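Local coordinates for leucine-rich repeat protein TpLRR (Treponema pallidum, PDB 6MLX) that is of unknown function but is a secreted, probably periplasmic leucine-rich repeat protein whose stacked BspA-type repeats may offer a surface for binding partners, at residues V131-S136 with V154-G159; L114-Q119 with V137-S142; I85-G90 with A106-P111; K161-G166 with E182-G187. One frame throughout, in Å; residues are numbered along the deposited sequence.

Contact 1. Residues V131-S136 with V154-G159; sequences VVLPNS and VRLPVG
L133 forms the apolar centre. The backbone sets its CB 3.9 Å from P157 CD, with leucine and proline side by side and pointing the same way, and CG, anti to the carbonyl carbon (chi1 -60°), sends CD1 toward V154 CG1 and L156 CD2 in looser contact. On the same buried face V131 CG1 meets V154 CG2 at 4.1 Å. F110 packs against L133 from the loop region on the far side of 131-136, and L177 of strand 176-178 backs V154 and L156. Between the segments, R155 N donates to V131 O at 3.0 Å and L133 N to R155 O at 2.9 Å, both in the carbonyl plane. V132 and R155 occupy the exposed face: the arginine is extended as far as CD and bends at chi3 (-57°), which folds the guanidinium back over V132, whose CG2 sits above its centre and whose CG1 lies 3.4 Å from NH1. At the polar edge V158 N donates to N135 OD1 at 2.8 Å, from 44° above the carbonyl plane, and a water links N135 O to G159 N. The parallel bridges V131-V154 and V132-R155 stack equivalent positions of successive turns, as expected of the leucine-rich repeat solenoid.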
loop_
_atom_site.group_PDB
_atom_site.type_symbol
_atom_site.label_atom_id
_atom_site.label_comp_id
_atom_site.label_asym_id
_atom_site.label_seq_id
_atom_site.Cartn_x
_atom_site.Cartn_y
_atom_site.Cartn_z
ATOM N N VAL A 131 4.269 9.676 -0.121
ATOM C CA VAL A 131 4.290 8.499 0.744
ATOM C C VAL A 131 5.523 8.553 1.633
ATOM O O VAL A 131 6.623 8.920 1.201
ATOM C CB VAL A 131 4.204 7.143 -0.011
ATOM C CG1 VAL A 131 4.111 7.319 -1.487
ATOM C CG2 VAL A 131 5.342 6.182 0.376
ATOM N N VAL A 132 5.300 8.227 2.894
ATOM C CA VAL A 132 6.336 8.153 3.906
ATOM C C VAL A 132 6.339 6.726 4.411
ATOM O O VAL A 132 5.348 6.268 4.983
ATOM C CB VAL A 132 6.080 9.139 5.053
ATOM C CG1 VAL A 132 7.078 8.907 6.176
ATOM C CG2 VAL A 132 6.137 10.570 4.521
ATOM N N LEU A 133 7.435 6.028 4.189
ATOM C CA LEU A 133 7.539 4.651 4.635
ATOM C C LEU A 133 8.222 4.636 5.999
ATOM O O LEU A 133 9.369 5.085 6.105
ATOM C CB LEU A 133 8.313 3.817 3.626
ATOM C CG LEU A 133 7.700 3.754 2.211
ATOM C CD1 LEU A 133 8.652 3.143 1.191
ATOM C CD2 LEU A 133 6.368 2.992 2.217
ATOM N N PRO A 134 7.557 4.171 7.056
ATOM C CA PRO A 134 8.201 4.107 8.377
ATOM C C PRO A 134 9.400 3.169 8.387
ATOM O O PRO A 134 9.564 2.305 7.523
ATOM C CB PRO A 134 7.087 3.576 9.290
ATOM C CG PRO A 134 5.813 3.816 8.518
ATOM C CD PRO A 134 6.186 3.647 7.085
ATOM N N ASN A 135 10.247 3.339 9.405
ATOM C CA ASN A 135 11.444 2.512 9.500
ATOM C C ASN A 135 11.117 1.045 9.790
ATOM O O ASN A 135 11.958 0.179 9.540
ATOM C CB ASN A 135 12.394 3.085 10.558
ATOM C CG ASN A 135 13.047 4.413 10.120
ATOM O OD1 ASN A 135 13.134 4.716 8.929
ATOM N ND2 ASN A 135 13.510 5.196 11.091
ATOM N N SER A 136 9.906 0.747 10.276
ATOM C CA SER A 136 9.477 -0.633 10.493
ATOM C C SER A 136 9.365 -1.428 9.194
ATOM O O SER A 136 9.408 -2.664 9.230
ATOM C CB SER A 136 8.125 -0.651 11.202
ATOM O OG SER A 136 7.136 0.082 10.474
ATOM N N VAL A 154 8.736 10.314 -2.031
ATOM C CA VAL A 154 8.779 9.056 -1.291
ATOM C C VAL A 154 9.923 9.130 -0.292
ATOM O O VAL A 154 11.067 9.404 -0.675
ATOM C CB VAL A 154 8.982 7.836 -2.213
ATOM C CG1 VAL A 154 9.192 6.572 -1.374
ATOM C CG2 VAL A 154 7.802 7.663 -3.145
ATOM N N ARG A 155 9.624 8.886 0.978
ATOM C CA ARG A 155 10.659 8.707 1.986
ATOM C C ARG A 155 10.806 7.213 2.245
ATOM O O ARG A 155 9.829 6.538 2.588
ATOM C CB ARG A 155 10.338 9.451 3.281
ATOM C CG ARG A 155 11.441 9.326 4.365
ATOM C CD ARG A 155 10.943 9.827 5.736
ATOM N NE ARG A 155 10.477 11.212 5.676
ATOM C CZ ARG A 155 9.662 11.781 6.565
ATOM N NH1 ARG A 155 9.205 11.090 7.607
ATOM N NH2 ARG A 155 9.292 13.043 6.403
ATOM N N LEU A 156 12.017 6.708 2.062
ATOM C CA LEU A 156 12.309 5.299 2.242
ATOM C C LEU A 156 12.548 4.977 3.717
ATOM O O LEU A 156 12.900 5.860 4.506
ATOM C CB LEU A 156 13.539 4.923 1.425
ATOM C CG LEU A 156 13.416 5.057 -0.095
ATOM C CD1 LEU A 156 14.798 4.999 -0.712
ATOM C CD2 LEU A 156 12.538 3.958 -0.648
ATOM N N PRO A 157 12.370 3.711 4.112
ATOM C CA PRO A 157 12.798 3.301 5.457
ATOM C C PRO A 157 14.306 3.469 5.582
ATOM O O PRO A 157 15.053 3.274 4.622
ATOM C CB PRO A 157 12.393 1.820 5.532
ATOM C CG PRO A 157 11.546 1.565 4.352
ATOM C CD PRO A 157 11.949 2.555 3.307
ATOM N N VAL A 158 14.759 3.818 6.783
ATOM C CA VAL A 158 16.175 4.126 6.982
ATOM C C VAL A 158 17.070 2.935 6.613
ATOM O O VAL A 158 18.151 3.112 6.044
ATOM C CB VAL A 158 16.413 4.617 8.429
ATOM C CG1 VAL A 158 16.513 3.465 9.385
ATOM C CG2 VAL A 158 17.655 5.457 8.504
ATOM N N GLY A 159 16.644 1.715 6.898
ATOM C CA GLY A 159 17.585 0.624 6.705
ATOM C C GLY A 159 17.497 -0.119 5.384
ATOM O O GLY A 159 18.070 -1.210 5.245
HETATM O O HOH W 1 14.544 0.523 8.509
#

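Contact 2. Residues L114-Q119 with V137-S142; sequences LQVIGQ and VKEIGS
Q115 and K138 each turn CG anti to the carbonyl carbon; the glutamine then bends at chi2 (-73°) and the lysine at chi4 (53°), so that the two run side by side and K138 NZ reaches Q115 OE1 in a weak hydrogen bond of 3.3 Å. In V116 and E139, CG1 and CG are instead anti to the backbone N, which lays the extended glutamate along the valine on the exposed face, V116 CG1 3.8 Å from E139 CD. The two segments stack as equivalent positions of successive turns in a leucine-rich repeat solenoid; here the bridges V116-E139 and I117-I140 form a short parallel ladder. Its straightest bond runs from I117 N to E139 O, 2.8 Å with 174° at the hydrogen. Further along, G141 N donates to I117 O, and at the start Q115 O is gripped twice: K138 N lies on a lone pair, E139 N nearly along the C=O axis at 3.2 Å. The inward face is apolar, with L114 CD2 4.1 Å from V137 CG2 and I117 CD1 near V137 CG1, while L133 covers both I117 and I140. Strand 93-94 continues the ladder on the other side of 114-119, bonding to V116. G141 fits closely: a CB there would collide with Q119 N and the carbonyl carbon of G118. At the far end the Q119 chain, extended beyond CG, passes alongside S142 and leaves OE1 3.1 Å from S142 OG.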
loop_
_atom_site.group_PDB
_atom_site.type_symbol
_atom_site.label_atom_id
_atom_site.label_comp_id
_atom_site.label_asym_id
_atom_site.label_seq_id
_atom_site.Cartn_x
_atom_site.Cartn_y
_atom_site.Cartn_z
ATOM N N LEU A 114 3.846 -1.348 10.319
ATOM C CA LEU A 114 3.866 -1.986 9.004
ATOM C C LEU A 114 5.239 -2.599 8.707
ATOM O O LEU A 114 6.261 -1.902 8.724
ATOM C CB LEU A 114 3.486 -0.969 7.930
ATOM C CG LEU A 114 3.307 -1.504 6.507
ATOM C CD1 LEU A 114 2.138 -2.493 6.439
ATOM C CD2 LEU A 114 3.149 -0.373 5.491
ATOM N N GLN A 115 5.255 -3.897 8.403
ATOM C CA GLN A 115 6.474 -4.649 8.114
ATOM C C GLN A 115 6.702 -4.887 6.622
ATOM O O GLN A 115 7.841 -4.765 6.145
ATOM C CB GLN A 115 6.448 -6.021 8.810
ATOM C CG GLN A 115 6.182 -6.014 10.321
ATOM C CD GLN A 115 7.374 -5.519 11.105
ATOM O OE1 GLN A 115 8.466 -6.097 11.043
ATOM N NE2 GLN A 115 7.181 -4.431 11.835
ATOM N N VAL A 116 5.647 -5.240 5.885
ATOM C CA VAL A 116 5.751 -5.854 4.564
ATOM C C VAL A 116 4.765 -5.181 3.614
ATOM O O VAL A 116 3.574 -5.070 3.924
ATOM C CB VAL A 116 5.475 -7.374 4.622
ATOM C CG1 VAL A 116 5.496 -8.004 3.210
ATOM C CG2 VAL A 116 6.472 -8.074 5.543
ATOM N N ILE A 117 5.266 -4.746 2.459
ATOM C CA ILE A 117 4.453 -4.280 1.343
ATOM C C ILE A 117 4.746 -5.194 0.153
ATOM O O ILE A 117 5.893 -5.274 -0.305
ATOM C CB ILE A 117 4.748 -2.808 1.007
ATOM C CG1 ILE A 117 4.439 -1.915 2.223
ATOM C CG2 ILE A 117 3.942 -2.384 -0.213
ATOM C CD1 ILE A 117 4.776 -0.435 2.048
ATOM N N GLY A 118 3.721 -5.890 -0.333
ATOM C CA GLY A 118 3.901 -6.853 -1.404
ATOM C C GLY A 118 4.107 -6.188 -2.756
ATOM O O GLY A 118 4.136 -4.965 -2.890
ATOM N N GLN A 119 4.241 -7.029 -3.786
ATOM C CA GLN A 119 4.396 -6.529 -5.152
ATOM C C GLN A 119 3.165 -5.744 -5.599
ATOM O O GLN A 119 2.031 -6.094 -5.262
ATOM C CB GLN A 119 4.629 -7.689 -6.133
ATOM C CG GLN A 119 5.854 -8.520 -5.867
ATOM C CD GLN A 119 6.088 -9.603 -6.921
ATOM O OE1 GLN A 119 7.232 -9.996 -7.170
ATOM N NE2 GLN A 119 5.006 -10.094 -7.536
ATOM N N VAL A 137 9.207 -0.751 8.057
ATOM C CA VAL A 137 8.973 -1.434 6.789
ATOM C C VAL A 137 10.272 -2.117 6.368
ATOM O O VAL A 137 11.250 -1.454 6.009
ATOM C CB VAL A 137 8.466 -0.465 5.715
ATOM C CG1 VAL A 137 8.254 -1.196 4.393
ATOM C CG2 VAL A 137 7.170 0.209 6.181
ATOM N N LYS A 138 10.281 -3.447 6.433
ATOM C CA LYS A 138 11.454 -4.249 6.124
ATOM C C LYS A 138 11.433 -4.823 4.712
ATOM O O LYS A 138 12.492 -5.162 4.189
ATOM C CB LYS A 138 11.582 -5.415 7.124
ATOM C CG LYS A 138 11.751 -4.994 8.575
ATOM C CD LYS A 138 11.611 -6.191 9.538
ATOM C CE LYS A 138 12.040 -5.817 10.967
ATOM N NZ LYS A 138 11.339 -4.609 11.466
ATOM N N GLU A 139 10.262 -4.941 4.091
ATOM C CA GLU A 139 10.109 -5.655 2.826
ATOM C C GLU A 139 9.163 -4.873 1.921
ATOM O O GLU A 139 8.025 -4.596 2.310
ATOM C CB GLU A 139 9.584 -7.068 3.092
ATOM C CG GLU A 139 9.301 -7.918 1.875
ATOM C CD GLU A 139 8.918 -9.340 2.256
ATOM O OE1 GLU A 139 8.424 -10.057 1.368
ATOM O OE2 GLU A 139 9.103 -9.731 3.445
ATOM N N ILE A 140 9.629 -4.520 0.721
ATOM C CA ILE A 140 8.838 -3.793 -0.271
ATOM C C ILE A 140 8.973 -4.500 -1.614
ATOM O O ILE A 140 10.062 -4.527 -2.194
ATOM C CB ILE A 140 9.281 -2.328 -0.410
ATOM C CG1 ILE A 140 9.359 -1.642 0.956
ATOM C CG2 ILE A 140 8.316 -1.587 -1.330
ATOM C CD1 ILE A 140 10.113 -0.325 0.930
ATOM N N GLY A 141 7.856 -5.019 -2.133
ATOM C CA GLY A 141 7.886 -5.827 -3.331
ATOM C C GLY A 141 8.087 -5.030 -4.609
ATOM O O GLY A 141 7.982 -3.799 -4.650
ATOM N N SER A 142 8.374 -5.772 -5.680
ATOM C CA SER A 142 8.592 -5.160 -6.979
ATOM C C SER A 142 7.327 -4.451 -7.460
ATOM O O SER A 142 6.204 -4.843 -7.135
ATOM C CB SER A 142 9.042 -6.223 -7.983
ATOM O OG SER A 142 8.002 -7.137 -8.217
#

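Contact 3. Residues I85-G90 with A106-P111; sequences IELPDG and AGIVFP
L87 overlaps the end of I108 and one side of P111. With CG anti to the carbonyl carbon (chi1 -61°) and chi2 fully extended, its CD1 comes to 3.8 Å from I108 CD1, the two side chains meeting at a slant. The same methyl lies 4.0 Å from F110 CD1, meeting the ring at an oblique angle, while L87 CB rests 4.0 Å from P111 CD. I85 completes the apolar patch: it runs beside I108 in the same direction, and its CG2 branch, set between the backbone N and the carbonyl carbon, touches I108 CD1. P111 packs tightly against the backbone of 85-90, its CB 3.1 Å from P88 O, and D89 points the other way along the proline, OD1 toward P111 CB. At I85 the backbones are too far apart for direct pairing, the CA atoms of I85 and I108 being 7.0 Å apart. Three waters fill the gap instead, each accepting from an N-H of one segment and donating to a carbonyl of the other: I85 N to G107 O, V109 N to I85 O, and L87 N to V109 O. They thus take the place of a parallel ladder between two turns of the solenoid. Strand 84-86 is an edge strand of a three-stranded parallel sheet, pairing through E86 with strand 61-63; on the other side F110 packs on P134, just past strand 130-132.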
loop_
_atom_site.group_PDB
_atom_site.type_symbol
_atom_site.label_atom_id
_atom_site.label_comp_id
_atom_site.label_asym_id
_atom_site.label_seq_id
_atom_site.Cartn_x
_atom_site.Cartn_y
_atom_site.Cartn_z
ATOM N N ILE A 85 -8.284 5.918 3.586
ATOM C CA ILE A 85 -8.376 4.678 4.339
ATOM C C ILE A 85 -7.572 4.867 5.615
ATOM O O ILE A 85 -6.392 5.241 5.562
ATOM C CB ILE A 85 -7.887 3.454 3.537
ATOM C CG1 ILE A 85 -7.916 2.197 4.412
ATOM C CG2 ILE A 85 -6.497 3.695 2.936
ATOM C CD1 ILE A 85 -7.873 0.879 3.632
ATOM N N GLU A 86 -8.211 4.648 6.758
ATOM C CA GLU A 86 -7.563 4.795 8.051
ATOM C C GLU A 86 -6.875 3.477 8.364
ATOM O O GLU A 86 -7.539 2.457 8.603
ATOM C CB GLU A 86 -8.568 5.167 9.138
ATOM C CG GLU A 86 -9.165 6.579 9.012
ATOM C CD GLU A 86 -8.115 7.665 8.783
ATOM O OE1 GLU A 86 -7.113 7.692 9.553
ATOM O OE2 GLU A 86 -8.315 8.516 7.877
ATOM N N LEU A 87 -5.563 3.490 8.336
ATOM C CA LEU A 87 -5.016 2.174 8.616
ATOM C C LEU A 87 -4.798 2.025 10.114
ATOM O O LEU A 87 -4.457 2.996 10.800
ATOM C CB LEU A 87 -3.703 1.959 7.875
ATOM C CG LEU A 87 -3.824 2.031 6.348
ATOM C CD1 LEU A 87 -2.482 1.805 5.667
ATOM C CD2 LEU A 87 -4.851 1.021 5.851
ATOM N N PRO A 88 -4.982 0.828 10.641
ATOM C CA PRO A 88 -4.792 0.626 12.077
ATOM C C PRO A 88 -3.319 0.632 12.458
ATOM O O PRO A 88 -2.450 0.300 11.649
ATOM C CB PRO A 88 -5.400 -0.760 12.298
ATOM C CG PRO A 88 -5.178 -1.488 11.006
ATOM C CD PRO A 88 -5.322 -0.422 9.932
ATOM N N ASP A 89 -3.035 0.979 13.714
ATOM C CA ASP A 89 -1.674 0.722 14.170
ATOM C C ASP A 89 -1.365 -0.768 14.307
ATOM O O ASP A 89 -0.195 -1.135 14.387
ATOM C CB ASP A 89 -1.368 1.436 15.495
ATOM C CG ASP A 89 0.056 1.152 15.985
ATOM O OD1 ASP A 89 0.988 1.115 15.137
ATOM O OD2 ASP A 89 0.261 0.915 17.199
ATOM N N GLY A 90 -2.347 -1.657 14.282
ATOM C CA GLY A 90 -1.956 -3.063 14.279
ATOM C C GLY A 90 -1.427 -3.595 12.947
ATOM O O GLY A 90 -0.869 -4.699 12.934
ATOM N N ALA A 106 -5.402 9.668 -2.728
ATOM C CA ALA A 106 -4.468 10.772 -2.890
ATOM C C ALA A 106 -3.361 10.747 -1.855
ATOM O O ALA A 106 -2.294 11.337 -2.082
ATOM C CB ALA A 106 -5.202 12.110 -2.822
ATOM N N GLY A 107 -3.591 10.070 -0.739
ATOM C CA GLY A 107 -2.606 9.994 0.317
ATOM C C GLY A 107 -2.922 8.816 1.202
ATOM O O GLY A 107 -4.049 8.308 1.226
ATOM N N ILE A 108 -1.909 8.381 1.939
ATOM C CA ILE A 108 -2.086 7.283 2.877
ATOM C C ILE A 108 -1.002 7.408 3.938
ATOM O O ILE A 108 0.128 7.806 3.646
ATOM C CB ILE A 108 -2.057 5.926 2.137
ATOM C CG1 ILE A 108 -2.479 4.781 3.051
ATOM C CG2 ILE A 108 -0.689 5.677 1.527
ATOM C CD1 ILE A 108 -2.606 3.467 2.295
ATOM N N VAL A 109 -1.376 7.142 5.183
ATOM C CA VAL A 109 -0.462 7.234 6.312
ATOM C C VAL A 109 -0.215 5.819 6.815
ATOM O O VAL A 109 -1.147 5.138 7.260
ATOM C CB VAL A 109 -1.008 8.125 7.436
ATOM C CG1 VAL A 109 -0.035 8.126 8.595
ATOM C CG2 VAL A 109 -1.269 9.551 6.941
ATOM N N PHE A 110 1.013 5.385 6.740
ATOM C CA PHE A 110 1.324 4.018 7.147
ATOM C C PHE A 110 1.614 3.946 8.642
ATOM O O PHE A 110 2.319 4.798 9.179
ATOM C CB PHE A 110 2.521 3.490 6.392
ATOM C CG PHE A 110 2.265 3.240 4.948
ATOM C CD1 PHE A 110 1.280 2.356 4.547
ATOM C CD2 PHE A 110 3.025 3.874 3.986
ATOM C CE1 PHE A 110 1.050 2.117 3.212
ATOM C CE2 PHE A 110 2.813 3.625 2.649
ATOM C CZ PHE A 110 1.828 2.754 2.256
ATOM N N PRO A 111 1.096 2.920 9.313
ATOM C CA PRO A 111 1.310 2.795 10.758
ATOM C C PRO A 111 2.728 2.378 11.098
ATOM O O PRO A 111 3.433 1.733 10.312
ATOM C CB PRO A 111 0.318 1.704 11.173
ATOM C CG PRO A 111 0.125 0.902 9.946
ATOM C CD PRO A 111 0.195 1.878 8.794
HETATM O O HOH W 2 -5.904 7.671 2.882
HETATM O O HOH W 3 -4.171 6.918 5.707
HETATM O O HOH W 4 -3.986 5.735 8.453
#

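Contact 4. Residues K161-G166 with E182-G187; sequences KNLADG and EKVSFG
The two segments run parallel, their end-to-end directions 18° apart, and are bridged at N162-S185 and L163-F186. Three backbone hydrogen bonds join them: S185 N to K161 O at 3.0 Å, L163 N to S185 O at 2.8 Å and G187 N to L163 O at 2.8 Å. The last two lie nearly along their C=O axes, and all three have angles of at least 160° at the hydrogen, so the ladder is regular despite its shortness. On the inward face L163 and F186 point the same way, both with CG anti to the carbonyl carbon, and L163 CD1 meets F186 CE2 obliquely at 3.8 Å. V184 directs CG2, anti to its backbone N (chi1 73° places CG1 in the crowded position), against K161 O at 3.3 Å. L156 and F191 also pack on L163, and Y210, beyond helix 199-207, meets F186 edge-to-face, so this pair helps join the last turns of the solenoid to its C-terminal end. On the exposed face N162 and S185 bring only their CB atoms near each other. D165 OD1 accepts a hydrogen bond from V188 N, its polar partner, and lies 3.1 Å from G187 CA as a close contact, in a place where a CB would collide with that oxygen. G166 bonds to V188 through its backbone. The chemistry is therefore divided: backbone bonds fix the strand register, apolar side chains close the interior, and one carboxylate oxygen meets the backbone N-H of V188, just past G187.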
loop_
_atom_site.group_PDB
_atom_site.type_symbol
_atom_site.label_atom_id
_atom_site.label_comp_id
_atom_site.label_asym_id
_atom_site.label_seq_id
_atom_site.Cartn_x
_atom_site.Cartn_y
_atom_site.Cartn_z
ATOM N N LYS A 161 17.558 -2.142 2.174
ATOM C CA LYS A 161 18.708 -2.798 1.571
ATOM C C LYS A 161 18.622 -2.943 0.053
ATOM O O LYS A 161 19.666 -2.996 -0.604
ATOM C CB LYS A 161 18.918 -4.174 2.212
ATOM C CG LYS A 161 19.094 -4.053 3.700
ATOM C CD LYS A 161 19.831 -5.210 4.279
ATOM C CE LYS A 161 18.882 -6.257 4.728
ATOM N NZ LYS A 161 19.527 -6.940 5.881
ATOM N N ASN A 162 17.423 -2.981 -0.518
ATOM C CA ASN A 162 17.285 -3.086 -1.959
ATOM C C ASN A 162 16.070 -2.290 -2.405
ATOM O O ASN A 162 15.093 -2.157 -1.664
ATOM C CB ASN A 162 17.111 -4.543 -2.398
ATOM C CG ASN A 162 15.856 -5.167 -1.812
ATOM O OD1 ASN A 162 15.598 -5.051 -0.618
ATOM N ND2 ASN A 162 15.065 -5.825 -2.656
ATOM N N LEU A 163 16.138 -1.773 -3.625
ATOM C CA LEU A 163 14.974 -1.232 -4.316
ATOM C C LEU A 163 14.562 -2.260 -5.372
ATOM O O LEU A 163 15.290 -2.489 -6.345
ATOM C CB LEU A 163 15.273 0.131 -4.935
ATOM C CG LEU A 163 15.725 1.199 -3.934
ATOM C CD1 LEU A 163 15.963 2.510 -4.640
ATOM C CD2 LEU A 163 14.699 1.376 -2.834
ATOM N N ALA A 164 13.399 -2.872 -5.175
ATOM C CA ALA A 164 12.983 -4.020 -5.969
ATOM C C ALA A 164 12.720 -3.625 -7.425
ATOM O O ALA A 164 12.636 -2.443 -7.783
ATOM C CB ALA A 164 11.733 -4.656 -5.364
ATOM N N ASP A 165 12.562 -4.653 -8.261
ATOM C CA ASP A 165 12.325 -4.478 -9.689
ATOM C C ASP A 165 11.161 -3.527 -9.950
ATOM O O ASP A 165 10.079 -3.677 -9.378
ATOM C CB ASP A 165 12.022 -5.829 -10.347
ATOM C CG ASP A 165 13.231 -6.767 -10.405
ATOM O OD1 ASP A 165 14.369 -6.390 -10.047
ATOM O OD2 ASP A 165 13.022 -7.906 -10.849
ATOM N N GLY A 166 11.390 -2.560 -10.830
ATOM C CA GLY A 166 10.344 -1.652 -11.270
ATOM C C GLY A 166 9.613 -0.926 -10.155
ATOM O O GLY A 166 8.450 -0.547 -10.324
ATOM N N GLU A 182 23.309 5.018 2.249
ATOM C CA GLU A 182 24.703 5.084 1.850
ATOM C C GLU A 182 25.096 3.897 0.985
ATOM O O GLU A 182 26.094 3.963 0.259
ATOM C CB GLU A 182 25.551 5.158 3.118
ATOM C CG GLU A 182 24.930 6.092 4.167
ATOM C CD GLU A 182 25.389 7.526 3.975
ATOM O OE1 GLU A 182 26.599 7.715 3.751
ATOM O OE2 GLU A 182 24.554 8.464 4.027
ATOM N N LYS A 183 24.325 2.818 1.042
ATOM C CA LYS A 183 24.582 1.639 0.236
ATOM C C LYS A 183 23.264 0.896 0.068
ATOM O O LYS A 183 22.517 0.725 1.033
ATOM C CB LYS A 183 25.648 0.755 0.897
ATOM C CG LYS A 183 25.475 -0.732 0.675
ATOM C CD LYS A 183 26.690 -1.484 1.221
ATOM C CE LYS A 183 26.660 -1.531 2.763
ATOM N NZ LYS A 183 25.704 -2.577 3.311
ATOM N N VAL A 184 22.970 0.481 -1.160
ATOM C CA VAL A 184 21.710 -0.176 -1.474
ATOM C C VAL A 184 21.916 -0.935 -2.777
ATOM O O VAL A 184 22.820 -0.616 -3.556
ATOM C CB VAL A 184 20.562 0.865 -1.567
ATOM C CG1 VAL A 184 20.704 1.683 -2.854
ATOM C CG2 VAL A 184 19.182 0.205 -1.465
ATOM N N SER A 185 21.104 -1.968 -2.996
ATOM C CA SER A 185 21.114 -2.745 -4.229
ATOM C C SER A 185 19.880 -2.422 -5.055
ATOM O O SER A 185 18.801 -2.180 -4.516
ATOM C CB SER A 185 21.137 -4.249 -3.947
ATOM O OG SER A 185 22.326 -4.623 -3.286
ATOM N N PHE A 186 20.034 -2.459 -6.369
ATOM C CA PHE A 186 18.955 -2.095 -7.270
ATOM C C PHE A 186 18.498 -3.301 -8.077
ATOM O O PHE A 186 19.313 -4.004 -8.677
ATOM C CB PHE A 186 19.383 -0.966 -8.207
ATOM C CG PHE A 186 19.802 0.298 -7.493
ATOM C CD1 PHE A 186 21.120 0.506 -7.141
ATOM C CD2 PHE A 186 18.876 1.283 -7.197
ATOM C CE1 PHE A 186 21.513 1.675 -6.497
ATOM C CE2 PHE A 186 19.260 2.456 -6.552
ATOM C CZ PHE A 186 20.580 2.654 -6.214
ATOM N N GLY A 187 17.193 -3.531 -8.087
ATOM C CA GLY A 187 16.602 -4.419 -9.054
ATOM C C GLY A 187 16.597 -3.785 -10.435
ATOM O O GLY A 187 17.173 -2.726 -10.686
#

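All four contacts join successive turns of one solenoid, contacts 1 and 3 along one side and contacts 2 and 4 along another. Contacts 1 and 2, with centres 11 Å apart, interlock: strand 130-132 of contact 1 leads into strand 139-140 of contact 2, S136 OG probably hydrogen-bonds to L114 O at 2.8 Å, and L133 CD2 lies 3.8 Å from I117 CD1 across the core. Contact 3 meets contact 1 where F110 CE2 reaches L133 CD2 at 3.6 Å. Contact 4 touches contact 1 through L156 and L163, and contact 2 through S142 and A164. Contacts 3 and 4 stay about 13 Å apart at their nearest atoms.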